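Local coordinates for protein lybatide 2 (Lycium barbarum, PDB 5NGN) that is a cystine-rich plant peptide of unestablished function, built on an unusual helical scaffold stapled by four disulfide bonds, at residues A[12-17]-A[24-29]. Sequence-based numbering, arbitrary orientation.
Sequences PSCDGQ and LCCINI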
ATOM      1  N   PRO A  12      -3.905   5.359  -2.818  1.00  5.56           N
ATOM      2  CA  PRO A  12      -3.614   5.114  -4.228  1.00  5.70           C
ATOM      3  C   PRO A  12      -2.226   5.491  -4.702  1.00  5.61           C
ATOM      4  O   PRO A  12      -1.747   4.969  -5.668  1.00  6.32           O
ATOM      5  CB  PRO A  12      -4.724   5.912  -4.963  1.00  5.86           C
ATOM      6  CG  PRO A  12      -5.757   6.128  -3.933  1.00  5.82           C
ATOM      7  CD  PRO A  12      -5.045   6.245  -2.630  1.00  5.87           C
ATOM      8  N   SER A  13      -1.529   6.331  -3.914  1.00  5.92           N
ATOM      9  CA  SER A  13      -0.167   6.712  -4.239  1.00  6.46           C
ATOM     10  C   SER A  13       0.830   5.605  -4.130  1.00  5.87           C
ATOM     11  O   SER A  13       1.906   5.696  -4.698  1.00  6.10           O
ATOM     12  CB  SER A  13       0.285   7.896  -3.393  1.00  7.26           C
ATOM     13  OG  SER A  13      -0.539   9.031  -3.642  1.00  8.07           O
ATOM     14  N   CYS A  14       0.430   4.495  -3.460  1.00  5.52           N
ATOM     15  CA  CYS A  14       1.234   3.293  -3.448  1.00  6.01           C
ATOM     16  C   CYS A  14       1.130   2.424  -4.698  1.00  5.66           C
ATOM     17  O   CYS A  14       1.958   1.482  -4.854  1.00  5.82           O
ATOM     18  CB  CYS A  14       0.826   2.423  -2.248  1.00  6.19           C
ATOM     19  SG  CYS A  14       1.218   3.073  -0.600  1.00  6.90           S
ATOM     20  N   ASP A  15       0.156   2.722  -5.562  1.00  5.66           N
ATOM     21  CA  ASP A  15      -0.066   1.921  -6.740  1.00  6.23           C
ATOM     22  C   ASP A  15       1.122   2.059  -7.723  1.00  7.12           C
ATOM     23  O   ASP A  15       1.922   2.981  -7.631  1.00  7.18           O
ATOM     24  CB  ASP A  15      -1.365   2.330  -7.426  1.00  6.76           C
ATOM     25  CG  ASP A  15      -2.628   1.950  -6.688  1.00  7.35           C
ATOM     26  OD1 ASP A  15      -2.616   1.037  -5.825  1.00  7.13           O
ATOM     27  OD2 ASP A  15      -3.722   2.579  -6.981  1.00 10.59           O
ATOM     28  N   GLY A  16       1.193   1.146  -8.692  1.00  8.13           N
ATOM     29  CA  GLY A  16       2.163   1.288  -9.737  1.00  8.38           C
ATOM     30  C   GLY A  16       3.556   0.892  -9.379  1.00  9.26           C
ATOM     31  O   GLY A  16       4.511   1.330 -10.030  1.00 12.06           O
ATOM     32  N   GLN A  17       3.709  -0.032  -8.452  1.00  8.47           N
ATOM     33  CA  GLN A  17       5.010  -0.455  -8.013  1.00  8.93           C
ATOM     34  C   GLN A  17       5.150  -1.973  -8.129  1.00  9.47           C
ATOM     35  O   GLN A  17       4.177  -2.711  -8.100  1.00 11.42           O
ATOM     36  CB  GLN A  17       5.233  -0.066  -6.559  1.00  9.13           C
ATOM     37  CG  GLN A  17       5.104   1.425  -6.330  1.00  9.06           C
ATOM     38  CD  GLN A  17       5.513   1.810  -4.941  1.00  9.06           C
ATOM     39  OE1 GLN A  17       4.712   1.790  -3.969  1.00 10.30           O
ATOM     40  NE2 GLN A  17       6.737   2.114  -4.818  1.00  9.46           N
ATOM     41  N   LEU A  24       5.597  -2.628   1.194  1.00  4.86           N
ATOM     42  CA  LEU A  24       6.233  -1.635   2.113  1.00  5.12           C
ATOM     43  C   LEU A  24       5.472  -0.341   2.216  1.00  5.14           C
ATOM     44  O   LEU A  24       5.167   0.141   3.297  1.00  5.25           O
ATOM     45  CB  LEU A  24       7.616  -1.338   1.615  1.00  5.54           C
ATOM     46  CG  LEU A  24       8.675  -2.427   1.865  1.00  6.46           C
ATOM     47  CD1 LEU A  24       9.832  -2.172   0.977  1.00  7.17           C
ATOM     48  CD2 LEU A  24       9.017  -2.541   3.313  1.00  7.27           C
ATOM     49  N   CYS A  25       5.100   0.197   1.035  1.00  5.06           N
ATOM     50  CA  CYS A  25       4.329   1.419   1.039  1.00  5.51           C
ATOM     51  C   CYS A  25       3.093   1.231   1.873  1.00  4.93           C
ATOM     52  O   CYS A  25       2.731   2.065   2.690  1.00  5.32           O
ATOM     53  CB  CYS A  25       4.017   1.782  -0.388  1.00  5.97           C
ATOM     54  SG  CYS A  25       3.236   3.395  -0.675  1.00  7.78           S
ATOM     55  N   CYS A  26       2.380   0.171   1.660  1.00  4.59           N
ATOM     56  CA  CYS A  26       1.114  -0.022   2.354  1.00  4.90           C
ATOM     57  C   CYS A  26       1.269  -0.226   3.835  1.00  4.94           C
ATOM     58  O   CYS A  26       0.557   0.384   4.608  1.00  5.60           O
ATOM     59  CB  CYS A  26       0.344  -1.176   1.741  1.00  4.83           C
ATOM     60  SG  CYS A  26      -0.194  -0.822   0.017  1.00  5.07           S
ATOM     61  N   ILE A  27       2.180  -1.100   4.233  1.00  5.07           N
ATOM     62  CA  ILE A  27       2.185  -1.430   5.673  1.00  5.76           C
ATOM     63  C   ILE A  27       2.984  -0.442   6.527  1.00  6.30           C
ATOM     64  O   ILE A  27       2.707  -0.335   7.727  1.00  7.63           O
ATOM     65  CB  ILE A  27       2.605  -2.863   5.991  1.00  6.24           C
ATOM     66  CG1 ILE A  27       4.114  -3.033   5.765  1.00  6.64           C
ATOM     67  CG2 ILE A  27       1.758  -3.842   5.182  1.00  6.90           C
ATOM     68  CD1 ILE A  27       4.614  -4.432   6.160  1.00  7.38           C
ATOM     69  N   ASN A  28       3.902   0.280   5.915  1.00  6.20           N
ATOM     70  CA  ASN A  28       4.704   1.287   6.688  1.00  6.51           C
ATOM     71  C   ASN A  28       4.293   2.713   6.508  1.00  7.26           C
ATOM     72  O   ASN A  28       4.600   3.561   7.331  1.00  7.88           O
ATOM     73  CB  ASN A  28       6.188   1.156   6.363  1.00  7.34           C
ATOM     74  CG  ASN A  28       6.771  -0.204   6.707  1.00  7.25           C
ATOM     75  OD1 ASN A  28       7.706  -0.682   6.010  1.00 10.69           O
ATOM     76  ND2 ASN A  28       6.250  -0.798   7.748  1.00  8.46           N
ATOM     77  N   ILE A  29       3.630   3.031   5.398  1.00  6.16           N
ATOM     78  CA  ILE A  29       3.251   4.387   5.084  1.00  6.74           C
ATOM     79  C   ILE A  29       1.738   4.529   5.097  1.00  6.74           C
ATOM     80  O   ILE A  29       1.198   5.443   5.725  1.00  8.30           O
ATOM     81  CB  ILE A  29       3.917   4.886   3.798  1.00  7.19           C
ATOM     82  CG1 ILE A  29       5.450   4.739   3.862  1.00  7.68           C
ATOM     83  CG2 ILE A  29       3.402   6.294   3.417  1.00  7.65           C
ATOM     84  CD1 ILE A  29       6.159   4.973   2.593  1.00  8.00           C
TER
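C14 and C25 are joined covalently, a compact example of how a peptide too small for a broad hydrophobic interior can fix a helix by a cystine staple. Their SG atoms lie 2.0 Å apart and the disulfide torsion is -81°, a left-handed twist close to the relaxed value. In both cysteines the bond from CA to CB is directed toward the other segment, and the CA atoms stand 5.8 Å apart. C25 turns its SG anti to the backbone N (chi1 -172°), sending the sulfur out from the helix to meet that of C14.

Apolar contact is slight around this bond. C14 CB lies loosely, 4.1 Å from C26 SG, while C25 is the bonded partner. The side chain of Q17, extended beyond CG, reaches over to the flank of the C25 CB.

The hydrogen bonds here lie within each segment: D15 N to P12 O closes the 3-10 turn, and I29 N bonds to C25 O at 3.0 Å. The helix widens into a pi-type turn at 25-29. C26 forms a disulfide with C3, and D15 OD1 accepts from S2 N, so the N-terminal loop, the 12-17 turn and helix 19-30 converge near the peptide's centre.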